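Local coordinates for TIR-like domain-containing protein (Prevotella corporis, PDB 7EBD), which is a bacterial STING-family protein that binds C2E in a pocket shared by the two subunits of its dimer, at residues I12-G17 with P101-G106; V27-T32 with S76-N81; T52-T55 with K59-M62. All coordinates share one frame; numbering follows the deposited sequence.

Interaction 1. Residues I12-G17 with P101-G106; sequences ISYFEG and PTILSG. With C2E (9,9'-[(2R,3R,3aS,5S,7aR,9R,10R,10aS,12S,14aR)-3,5,10,12-tetrahydroxy-5,12-dioxidooctahydro-2H,7H-difuro[3,2-d:3',2'-j][1,3,7,9,2,8]tetraoxadiphosphacyclododecine-2,9-diyl]bis(2-amino-1,9-dihydro-6H-purin-6-one)), chain E.
One wall of the C2E pocket is lined by Ser-13 and Tyr-14 of helix 6-28 and by Ile-103, which meets them from the turn leading into helix 104-111; Pro-101 of that turn packs against Tyr-14 beside it. The Tyr-14 ring takes Pro-101 over one face: CB of Pro-101 lies 3.7 Å from the ring centroid and 17° off the normal, a CH-pi contact. With chi1 at 180°, CG of Tyr-14 trails opposite the backbone N, which carries the ring across to the proline, while its OH is hydrogen-bonded to Asp-99. At the edge of the same ring, near its plane, CD1 of Tyr-14 comes to 3.5 Å from O4' of C2E.

Ile-103 packs beside the tyrosine with two branches. Its CG2 lies obliquely, 3.9 Å from Tyr-14 CB, and its CD1 reaches Ser-13 CB at 3.7 Å. Ser-13 OG bonds instead to Ile-103 O of the second subunit, so the seam between subunits runs beside this contact.

A type I turn from Pro-101 to Leu-104, closed by Leu-104 N to Pro-101 O at 3.2 Å, presents Thr-102 to the ligand, where OG1 of Thr-102 accepts a hydrogen bond from O2' of C2E at 3.0 Å. C2E is hydrogen-bonded by Thr-102 and Asp-99 of both subunits, consistent with the ligand pocket at the dimer interface of STING proteins.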
loop_
_atom_site.group_PDB
_atom_site.type_symbol
_atom_site.label_atom_id
_atom_site.label_comp_id
_atom_site.label_asym_id
_atom_site.label_seq_id
_atom_site.Cartn_x
_atom_site.Cartn_y
_atom_site.Cartn_z
ATOM N N ILE A 12 2.999 9.188 4.455
ATOM C CA ILE A 12 4.095 9.295 3.495
ATOM C C ILE A 12 4.057 8.134 2.507
ATOM O O ILE A 12 4.230 8.324 1.296
ATOM C CB ILE A 12 5.449 9.372 4.221
ATOM C CG1 ILE A 12 5.507 10.600 5.128
ATOM C CG2 ILE A 12 6.580 9.427 3.214
ATOM C CD1 ILE A 12 6.781 10.694 5.936
ATOM N N SER A 13 3.838 6.913 3.005
ATOM C CA SER A 13 3.766 5.755 2.117
ATOM C C SER A 13 2.579 5.859 1.170
ATOM O O SER A 13 2.696 5.539 -0.020
ATOM C CB SER A 13 3.683 4.466 2.936
ATOM O OG SER A 13 4.915 4.180 3.571
ATOM N N TYR A 14 1.433 6.320 1.675
ATOM C CA TYR A 14 0.254 6.477 0.831
ATOM C C TYR A 14 0.482 7.528 -0.248
ATOM O O TYR A 14 0.061 7.350 -1.397
ATOM C CB TYR A 14 -0.950 6.837 1.704
ATOM C CG TYR A 14 -2.247 7.038 0.956
ATOM C CD1 TYR A 14 -2.823 6.002 0.233
ATOM C CD2 TYR A 14 -2.912 8.257 0.997
ATOM C CE1 TYR A 14 -4.015 6.179 -0.445
ATOM C CE2 TYR A 14 -4.107 8.443 0.325
ATOM C CZ TYR A 14 -4.652 7.401 -0.397
ATOM O OH TYR A 14 -5.839 7.581 -1.069
ATOM N N PHE A 15 1.166 8.620 0.097
ATOM C CA PHE A 15 1.438 9.664 -0.884
ATOM C C PHE A 15 2.434 9.191 -1.936
ATOM O O PHE A 15 2.235 9.421 -3.135
ATOM C CB PHE A 15 1.953 10.917 -0.174
ATOM C CG PHE A 15 2.352 12.028 -1.105
ATOM C CD1 PHE A 15 1.407 12.910 -1.602
ATOM C CD2 PHE A 15 3.677 12.194 -1.479
ATOM C CE1 PHE A 15 1.774 13.932 -2.457
ATOM C CE2 PHE A 15 4.051 13.213 -2.336
ATOM C CZ PHE A 15 3.098 14.084 -2.825
ATOM N N GLU A 16 3.504 8.516 -1.508
ATOM C CA GLU A 16 4.537 8.083 -2.445
ATOM C C GLU A 16 4.041 6.964 -3.351
ATOM O O GLU A 16 4.424 6.896 -4.526
ATOM C CB GLU A 16 5.784 7.637 -1.682
ATOM C CG GLU A 16 6.542 8.763 -0.990
ATOM C CD GLU A 16 7.026 9.825 -1.962
ATOM O OE1 GLU A 16 6.828 11.027 -1.683
ATOM O OE2 GLU A 16 7.596 9.460 -3.010
ATOM N N GLY A 17 3.201 6.073 -2.830
ATOM C CA GLY A 17 2.765 4.918 -3.581
ATOM C C GLY A 17 1.461 5.053 -4.331
ATOM O O GLY A 17 1.067 4.110 -5.024
ATOM N N PRO A 101 -8.182 5.336 1.599
ATOM C CA PRO A 101 -6.863 4.720 1.806
ATOM C C PRO A 101 -6.923 3.430 2.609
ATOM O O PRO A 101 -7.080 3.459 3.835
ATOM C CB PRO A 101 -6.078 5.809 2.552
ATOM C CG PRO A 101 -6.856 7.079 2.341
ATOM C CD PRO A 101 -8.283 6.655 2.242
ATOM N N THR A 102 -6.793 2.290 1.926
ATOM C CA THR A 102 -6.784 1.004 2.614
ATOM C C THR A 102 -5.565 0.836 3.514
ATOM O O THR A 102 -5.608 0.033 4.455
ATOM C CB THR A 102 -6.843 -0.132 1.592
ATOM O OG1 THR A 102 -5.821 0.058 0.606
ATOM C CG2 THR A 102 -8.194 -0.152 0.901
ATOM N N ILE A 103 -4.491 1.589 3.256
ATOM C CA ILE A 103 -3.288 1.532 4.080
ATOM C C ILE A 103 -3.584 1.863 5.537
ATOM O O ILE A 103 -2.821 1.475 6.428
ATOM C CB ILE A 103 -2.213 2.479 3.504
ATOM C CG1 ILE A 103 -0.845 2.194 4.128
ATOM C CG2 ILE A 103 -2.619 3.936 3.703
ATOM C CD1 ILE A 103 0.264 3.081 3.601
ATOM N N LEU A 104 -4.682 2.573 5.805
ATOM C CA LEU A 104 -5.044 2.912 7.174
ATOM C C LEU A 104 -5.409 1.686 7.998
ATOM O O LEU A 104 -5.463 1.784 9.229
ATOM C CB LEU A 104 -6.208 3.904 7.181
ATOM C CG LEU A 104 -5.959 5.294 6.592
ATOM C CD1 LEU A 104 -7.275 6.030 6.406
ATOM C CD2 LEU A 104 -5.016 6.094 7.481
ATOM N N SER A 105 -5.662 0.544 7.349
ATOM C CA SER A 105 -6.060 -0.669 8.056
ATOM C C SER A 105 -5.144 -0.946 9.243
ATOM O O SER A 105 -5.601 -1.056 10.388
ATOM C CB SER A 105 -6.061 -1.855 7.089
ATOM O OG SER A 105 -4.754 -2.109 6.603
ATOM N N GLY A 106 -3.839 -1.037 8.981
ATOM C CA GLY A 106 -2.886 -1.285 10.051
ATOM C C GLY A 106 -3.060 -0.338 11.219
ATOM O O GLY A 106 -3.085 -0.762 12.379
HETATM P P1 C2E E . 2.366 0.676 -1.362
HETATM O O2P C2E E . 2.802 0.256 -2.745
HETATM O O1P C2E E . 3.384 1.696 -0.928
HETATM O "O5'" C2E E . 0.949 1.498 -1.327
HETATM C "C5'" C2E E . 0.655 2.229 -0.177
HETATM C "C4'" C2E E . -0.867 2.549 -0.157
HETATM O "O4'" C2E E . -1.174 3.296 -1.181
HETATM C "C3'" C2E E . -1.695 1.257 -0.329
HETATM O "O3'" C2E E . -1.962 0.726 0.882
HETATM C "C2'" C2E E . -2.976 1.778 -1.006
HETATM O "O2'" C2E E . -3.909 2.349 0.012
HETATM C "C1'" C2E E . -2.568 2.741 -1.794
HETATM N N9 C2E E . -2.369 2.245 -3.127
HETATM C C8 C2E E . -1.183 1.818 -3.588
HETATM N N7 C2E E . -1.432 1.440 -4.860
HETATM C C5 C2E E . -2.728 1.643 -5.131
HETATM C C6 C2E E . -3.572 1.407 -6.390
HETATM O O6 C2E E . -3.077 0.961 -7.368
HETATM N N1 C2E E . -4.965 1.725 -6.385
HETATM C C2 C2E E . -5.580 2.266 -5.203
HETATM N N2 C2E E . -6.993 2.590 -5.194
HETATM N N3 C2E E . -4.777 2.491 -4.003
HETATM C C4 C2E E . -3.328 2.159 -4.021
HETATM P P11 C2E E . -2.445 -0.865 0.802
HETATM O O21 C2E E . -3.732 -1.132 0.058
HETATM O O11 C2E E . -2.720 -1.278 2.228
HETATM O O5A C2E E . -1.125 -1.721 0.306
HETATM C C5A C2E E . -0.163 -1.800 1.322
HETATM C C4A C2E E . 1.060 -2.449 0.800
HETATM O O4A C2E E . 0.810 -3.680 0.446
HETATM C C3A C2E E . 1.596 -1.672 -0.590
HETATM O O3A C2E E . 2.481 -0.517 -0.220
HETATM C C2A C2E E . 2.234 -2.512 -1.207
HETATM O O2A C2E E . 3.639 -2.625 -0.677
HETATM C C1A C2E E . 1.444 -3.890 -0.908
HETATM N N91 C2E E . 0.529 -4.091 -1.822
HETATM C C81 C2E E . -0.787 -3.803 -1.822
HETATM N N71 C2E E . -1.279 -4.215 -3.006
HETATM C C51 C2E E . -0.280 -4.744 -3.705
HETATM C C61 C2E E . -0.240 -5.369 -5.098
HETATM O O61 C2E E . -1.228 -5.435 -5.743
HETATM N N11 C2E E . 0.991 -5.870 -5.623
HETATM C C21 C2E E . 2.193 -5.785 -4.835
HETATM N N21 C2E E . 3.445 -6.294 -5.367
HETATM N N31 C2E E . 2.150 -5.188 -3.505
HETATM C C41 C2E E . 0.861 -4.669 -2.965
#

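Interaction 2. Residues V27-T32 with S76-N81; sequences VTEMPT and STNHRN. With C2E (9,9'-[(2R,3R,3aS,5S,7aR,9R,10R,10aS,12S,14aR)-3,5,10,12-tetrahydroxy-5,12-dioxidooctahydro-2H,7H-difuro[3,2-d:3',2'-j][1,3,7,9,2,8]tetraoxadiphosphacyclododecine-2,9-diyl]bis(2-amino-1,9-dihydro-6H-purin-6-one)), chain E.
The carbonyl oxygen of Glu-29, whose side chain reaches across to Ser-76, is gripped by several donors of its own chain. Thr-32 OG1 gives Glu-29 O a bond of 3.0 Å, and Thr-32 N another of 3.1 Å; both arrive from the same face of the carbonyl plane, the hydroxyl tilted 28° out of it. Thr-33 OG1 adds a further bond. These ties help hold the short 3-10 segment 30-32 just where the chain leaves helical geometry after helix 6-28.

The side chain of Glu-29 runs outward in the other direction. Its extended form, with chi2 at 179°, carries the carboxylate to the backbone of Ser-76 and Thr-77 and the side-chain amide of Asn-78. There OE2 of Glu-29 lies 3.0 Å from Ser-76 O, and OE1 is almost as near. This is no hydrogen bond: two acceptors face each other in each pair, an approach that is probably unfavourable. The amide of Asn-78 stands beside the carboxylate, with ND2 3.4 Å from OE2 of Glu-29 and the two planes 37° apart.

Further along, the Arg-80 side chain, bent at chi3, ends against C2E. Its guanidinium meets the Hoogsteen edge of one guanine nearly in plane, with Arg-80 NH1 bonding to N7 of C2E at 2.9 Å and Arg-80 NH2 to O6 of C2E at 2.7 Å. Both bonds are close to straight. Pro-83 O also accepts from NH2, which helps hold the group's rotation.

The contact thus lies at the surface, linking the C-terminal end of helix 6-28 to the loop between strands 71-75 and 84-91, with His-79 packed back on Leu-21 and Glu-24 of that helix.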
loop_
_atom_site.group_PDB
_atom_site.type_symbol
_atom_site.label_atom_id
_atom_site.label_comp_id
_atom_site.label_asym_id
_atom_site.label_seq_id
_atom_site.Cartn_x
_atom_site.Cartn_y
_atom_site.Cartn_z
ATOM N N VAL A 27 -2.537 14.925 -14.464
ATOM C CA VAL A 27 -2.044 16.161 -15.065
ATOM C C VAL A 27 -1.413 15.902 -16.430
ATOM O O VAL A 27 -1.680 16.626 -17.397
ATOM C CB VAL A 27 -1.063 16.867 -14.110
ATOM C CG1 VAL A 27 -0.396 18.035 -14.815
ATOM C CG2 VAL A 27 -1.796 17.349 -12.869
ATOM N N THR A 28 -0.574 14.868 -16.543
ATOM C CA THR A 28 0.279 14.715 -17.715
ATOM C C THR A 28 -0.161 13.630 -18.691
ATOM O O THR A 28 0.323 13.621 -19.826
ATOM C CB THR A 28 1.728 14.426 -17.289
ATOM O OG1 THR A 28 1.814 13.116 -16.713
ATOM C CG2 THR A 28 2.193 15.450 -16.262
ATOM N N GLU A 29 -1.054 12.727 -18.294
ATOM C CA GLU A 29 -1.426 11.603 -19.144
ATOM C C GLU A 29 -2.910 11.523 -19.457
ATOM O O GLU A 29 -3.268 11.103 -20.561
ATOM C CB GLU A 29 -0.990 10.276 -18.503
ATOM C CG GLU A 29 0.512 10.057 -18.491
ATOM C CD GLU A 29 0.904 8.744 -17.838
ATOM O OE1 GLU A 29 0.750 8.618 -16.605
ATOM O OE2 GLU A 29 1.358 7.833 -18.562
HETATM N N MSE A 30 -3.777 11.911 -18.529
HETATM C CA MSE A 30 -5.221 11.832 -18.738
HETATM C C MSE A 30 -5.758 12.609 -19.957
HETATM O O MSE A 30 -6.594 12.074 -20.687
HETATM C CB MSE A 30 -5.954 12.295 -17.478
HETATM C CG MSE A 30 -7.457 12.142 -17.563
HETATM SE SE MSE A 30 -8.359 13.187 -16.204
HETATM C CE MSE A 30 -7.638 14.941 -16.658
ATOM N N PRO A 31 -5.307 13.852 -20.185
ATOM C CA PRO A 31 -5.791 14.593 -21.366
ATOM C C PRO A 31 -5.485 13.914 -22.689
ATOM O O PRO A 31 -6.080 14.291 -23.708
ATOM C CB PRO A 31 -5.067 15.942 -21.260
ATOM C CG PRO A 31 -4.768 16.087 -19.822
ATOM C CD PRO A 31 -4.441 14.706 -19.350
ATOM N N THR A 32 -4.589 12.929 -22.709
ATOM C CA THR A 32 -4.248 12.209 -23.929
ATOM C C THR A 32 -4.665 10.745 -23.871
ATOM O O THR A 32 -4.280 9.967 -24.749
ATOM C CB THR A 32 -2.744 12.310 -24.204
ATOM O OG1 THR A 32 -2.026 11.543 -23.230
ATOM C CG2 THR A 32 -2.289 13.755 -24.105
ATOM N N SER A 76 -2.436 4.006 -16.559
ATOM C CA SER A 76 -1.132 3.483 -16.946
ATOM C C SER A 76 -0.054 4.480 -16.539
ATOM O O SER A 76 -0.032 5.613 -17.032
ATOM C CB SER A 76 -1.079 3.207 -18.447
ATOM O OG SER A 76 -1.850 2.066 -18.781
ATOM N N THR A 77 0.839 4.060 -15.646
ATOM C CA THR A 77 1.890 4.917 -15.121
ATOM C C THR A 77 3.258 4.333 -15.453
ATOM O O THR A 77 3.411 3.120 -15.626
ATOM C CB THR A 77 1.757 5.099 -13.600
ATOM O OG1 THR A 77 2.742 6.032 -13.139
ATOM C CG2 THR A 77 1.941 3.771 -12.881
ATOM N N ASN A 78 4.253 5.214 -15.539
ATOM C CA ASN A 78 5.622 4.821 -15.845
ATOM C C ASN A 78 6.509 4.729 -14.611
ATOM O O ASN A 78 7.690 4.391 -14.738
ATOM C CB ASN A 78 6.237 5.799 -16.851
ATOM C CG ASN A 78 5.487 5.829 -18.167
ATOM O OD1 ASN A 78 5.729 5.006 -19.051
ATOM N ND2 ASN A 78 4.569 6.779 -18.306
ATOM N N HIS A 79 5.979 5.024 -13.427
ATOM C CA HIS A 79 6.738 4.930 -12.188
ATOM C C HIS A 79 6.440 3.658 -11.409
ATOM O O HIS A 79 6.995 3.469 -10.321
ATOM C CB HIS A 79 6.478 6.153 -11.304
ATOM C CG HIS A 79 6.966 7.437 -11.896
ATOM N ND1 HIS A 79 6.381 8.020 -13.000
ATOM C CD2 HIS A 79 7.988 8.250 -11.539
ATOM C CE1 HIS A 79 7.021 9.136 -13.296
ATOM N NE2 HIS A 79 7.999 9.300 -12.425
ATOM N N ARG A 80 5.580 2.788 -11.934
ATOM C CA ARG A 80 5.305 1.504 -11.311
ATOM C C ARG A 80 5.112 0.459 -12.400
ATOM O O ARG A 80 4.612 0.756 -13.488
ATOM C CB ARG A 80 4.073 1.553 -10.398
ATOM C CG ARG A 80 3.997 0.377 -9.436
ATOM C CD ARG A 80 2.959 0.593 -8.352
ATOM N NE ARG A 80 1.600 0.615 -8.885
ATOM C CZ ARG A 80 0.516 0.800 -8.141
ATOM N NH1 ARG A 80 0.635 0.979 -6.834
ATOM N NH2 ARG A 80 -0.685 0.800 -8.703
ATOM N N ASN A 81 5.522 -0.769 -12.091
ATOM C CA ASN A 81 5.495 -1.860 -13.055
ATOM C C ASN A 81 4.088 -2.324 -13.407
ATOM O O ASN A 81 3.942 -3.160 -14.305
ATOM C CB ASN A 81 6.309 -3.033 -12.510
ATOM C CG ASN A 81 5.978 -3.350 -11.062
ATOM O OD1 ASN A 81 5.676 -2.454 -10.274
ATOM N ND2 ASN A 81 6.041 -4.628 -10.703
HETATM P P1 C2E E . 2.366 0.676 -1.362
HETATM O O2P C2E E . 2.802 0.256 -2.745
HETATM O O1P C2E E . 3.384 1.696 -0.928
HETATM O "O5'" C2E E . 0.949 1.498 -1.327
HETATM C "C5'" C2E E . 0.655 2.229 -0.177
HETATM C "C4'" C2E E . -0.867 2.549 -0.157
HETATM O "O4'" C2E E . -1.174 3.296 -1.181
HETATM C "C3'" C2E E . -1.695 1.257 -0.329
HETATM O "O3'" C2E E . -1.962 0.726 0.882
HETATM C "C2'" C2E E . -2.976 1.778 -1.006
HETATM O "O2'" C2E E . -3.909 2.349 0.012
HETATM C "C1'" C2E E . -2.568 2.741 -1.794
HETATM N N9 C2E E . -2.369 2.245 -3.127
HETATM C C8 C2E E . -1.183 1.818 -3.588
HETATM N N7 C2E E . -1.432 1.440 -4.860
HETATM C C5 C2E E . -2.728 1.643 -5.131
HETATM C C6 C2E E . -3.572 1.407 -6.390
HETATM O O6 C2E E . -3.077 0.961 -7.368
HETATM N N1 C2E E . -4.965 1.725 -6.385
HETATM C C2 C2E E . -5.580 2.266 -5.203
HETATM N N2 C2E E . -6.993 2.590 -5.194
HETATM N N3 C2E E . -4.777 2.491 -4.003
HETATM C C4 C2E E . -3.328 2.159 -4.021
HETATM P P11 C2E E . -2.445 -0.865 0.802
HETATM O O21 C2E E . -3.732 -1.132 0.058
HETATM O O11 C2E E . -2.720 -1.278 2.228
HETATM O O5A C2E E . -1.125 -1.721 0.306
HETATM C C5A C2E E . -0.163 -1.800 1.322
HETATM C C4A C2E E . 1.060 -2.449 0.800
HETATM O O4A C2E E . 0.810 -3.680 0.446
HETATM C C3A C2E E . 1.596 -1.672 -0.590
HETATM O O3A C2E E . 2.481 -0.517 -0.220
HETATM C C2A C2E E . 2.234 -2.512 -1.207
HETATM O O2A C2E E . 3.639 -2.625 -0.677
HETATM C C1A C2E E . 1.444 -3.890 -0.908
HETATM N N91 C2E E . 0.529 -4.091 -1.822
HETATM C C81 C2E E . -0.787 -3.803 -1.822
HETATM N N71 C2E E . -1.279 -4.215 -3.006
HETATM C C51 C2E E . -0.280 -4.744 -3.705
HETATM C C61 C2E E . -0.240 -5.369 -5.098
HETATM O O61 C2E E . -1.228 -5.435 -5.743
HETATM N N11 C2E E . 0.991 -5.870 -5.623
HETATM C C21 C2E E . 2.193 -5.785 -4.835
HETATM N N21 C2E E . 3.445 -6.294 -5.367
HETATM N N31 C2E E . 2.150 -5.188 -3.505
HETATM C C41 C2E E . 0.861 -4.669 -2.965
#

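Interaction 3. Residues T52-T55 with K59-M62; sequences TLDT and KSAM
This is a local, single-bond surface contact in which Asp-54, in the loop that precedes helix 57-67, accepts from Ser-60 in that helix's first turn. Ser-60 OG donates to Asp-54 OD2 at 3.0 Å. The hydroxyl approaches on the syn side of the carboxylate and stands 26° out of its plane, which also brings Ser-60 OG to 3.2 Å from Asp-54 OD1. The hydroxyl therefore faces both oxygens, and OD2 is the hydrogen-bonded one.

The geometry of Asp-54 explains the reach: chi1 of 45° places CG between the backbone N and the carbonyl carbon, setting the carboxylate opposite Ser-60 OG. OD1 is weakly hydrogen-bonded to Asp-56 N, a weak additional tie close to the start of the helix. On the loop side the chain bends at Leu-53, the centre of an inverse gamma turn.

Other parts of the fold flank the pair. Thr-52 OG1 is hydrogen-bonded to Glu-130 of helix 124-146, Leu-53 packs on Ile-107 and Asp-108 of helix 104-111, and Ser-60 touches Met-100. Among these neighbours, the bond ties the end of the loop after strand 42-47 to the first turn of helix 57-67.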
loop_
_atom_site.group_PDB
_atom_site.type_symbol
_atom_site.label_atom_id
_atom_site.label_comp_id
_atom_site.label_asym_id
_atom_site.label_seq_id
_atom_site.Cartn_x
_atom_site.Cartn_y
_atom_site.Cartn_z
ATOM N N THR A 52 -15.297 6.091 10.807
ATOM C CA THR A 52 -14.478 5.700 11.943
ATOM C C THR A 52 -13.570 4.565 11.496
ATOM O O THR A 52 -13.866 3.854 10.533
ATOM C CB THR A 52 -15.323 5.270 13.151
ATOM O OG1 THR A 52 -14.458 4.901 14.233
ATOM C CG2 THR A 52 -16.212 4.086 12.793
ATOM N N LEU A 53 -12.447 4.409 12.192
ATOM C CA LEU A 53 -11.510 3.340 11.856
ATOM C C LEU A 53 -12.099 2.034 12.368
ATOM O O LEU A 53 -11.845 1.602 13.494
ATOM C CB LEU A 53 -10.131 3.617 12.437
ATOM C CG LEU A 53 -9.397 4.763 11.743
ATOM C CD1 LEU A 53 -7.989 4.936 12.292
ATOM C CD2 LEU A 53 -9.368 4.516 10.238
ATOM N N ASP A 54 -12.902 1.402 11.517
ATOM C CA ASP A 54 -13.617 0.188 11.862
ATOM C C ASP A 54 -12.755 -1.035 11.552
ATOM O O ASP A 54 -11.603 -0.928 11.121
ATOM C CB ASP A 54 -14.956 0.136 11.130
ATOM C CG ASP A 54 -14.839 0.516 9.670
ATOM O OD1 ASP A 54 -14.218 -0.250 8.905
ATOM O OD2 ASP A 54 -15.365 1.582 9.289
ATOM N N THR A 55 -13.327 -2.219 11.782
ATOM C CA THR A 55 -12.561 -3.456 11.660
ATOM C C THR A 55 -12.060 -3.679 10.237
ATOM O O THR A 55 -10.955 -4.198 10.038
ATOM C CB THR A 55 -13.410 -4.643 12.115
ATOM O OG1 THR A 55 -14.608 -4.705 11.330
ATOM C CG2 THR A 55 -13.781 -4.495 13.583
ATOM N N LYS A 59 -14.264 -2.944 3.392
ATOM C CA LYS A 59 -15.718 -2.985 3.287
ATOM C C LYS A 59 -16.309 -1.581 3.251
ATOM O O LYS A 59 -17.227 -1.309 2.468
ATOM C CB LYS A 59 -16.306 -3.793 4.442
ATOM C CG LYS A 59 -15.914 -5.262 4.422
ATOM C CD LYS A 59 -16.528 -6.027 5.586
ATOM C CE LYS A 59 -16.502 -7.527 5.330
ATOM N NZ LYS A 59 -16.855 -8.312 6.545
ATOM N N SER A 60 -15.798 -0.677 4.091
ATOM C CA SER A 60 -16.251 0.709 4.039
ATOM C C SER A 60 -15.950 1.327 2.681
ATOM O O SER A 60 -16.766 2.082 2.138
ATOM C CB SER A 60 -15.597 1.520 5.158
ATOM O OG SER A 60 -15.867 0.947 6.425
ATOM N N ALA A 61 -14.793 0.998 2.105
ATOM C CA ALA A 61 -14.441 1.528 0.793
ATOM C C ALA A 61 -15.377 1.002 -0.286
ATOM O O ALA A 61 -15.846 1.769 -1.133
ATOM C CB ALA A 61 -12.990 1.186 0.460
HETATM N N MSE A 62 -15.665 -0.298 -0.270
HETATM C CA MSE A 62 -16.585 -0.891 -1.238
HETATM C C MSE A 62 -17.978 -0.278 -1.130
HETATM O O MSE A 62 -18.607 0.052 -2.141
HETATM C CB MSE A 62 -16.664 -2.408 -1.050
HETATM C CG MSE A 62 -15.502 -3.169 -1.669
HETATM SE SE MSE A 62 -15.630 -5.106 -1.456
HETATM C CE MSE A 62 -15.245 -5.236 0.450
#

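From the N terminus, the chain leaves 12-17 in helix 6-28, reaches 27-32 at that helix's end, and passes strand 42-47 to 52-55. Interaction 3 closes the tightest loop, three residues between its segments, tying a loop to helix 57-67. Interaction 2 closes next, with 43 residues between, joining the end of helix 6-28 to the loop between strands 71-75 and 84-91; interaction 1 closes last, with 83 between, bringing helix 6-28 to the start of helix 104-111. The loops are concentric; none cross. Interactions 1 and 2 both touch C2E and meet where Gly-17 O lies 3.6 Å from Arg-80 NH1. Interaction 3 stays about 4 Å from interaction 1 at the nearest atoms, without touching, and is far only from interaction 2.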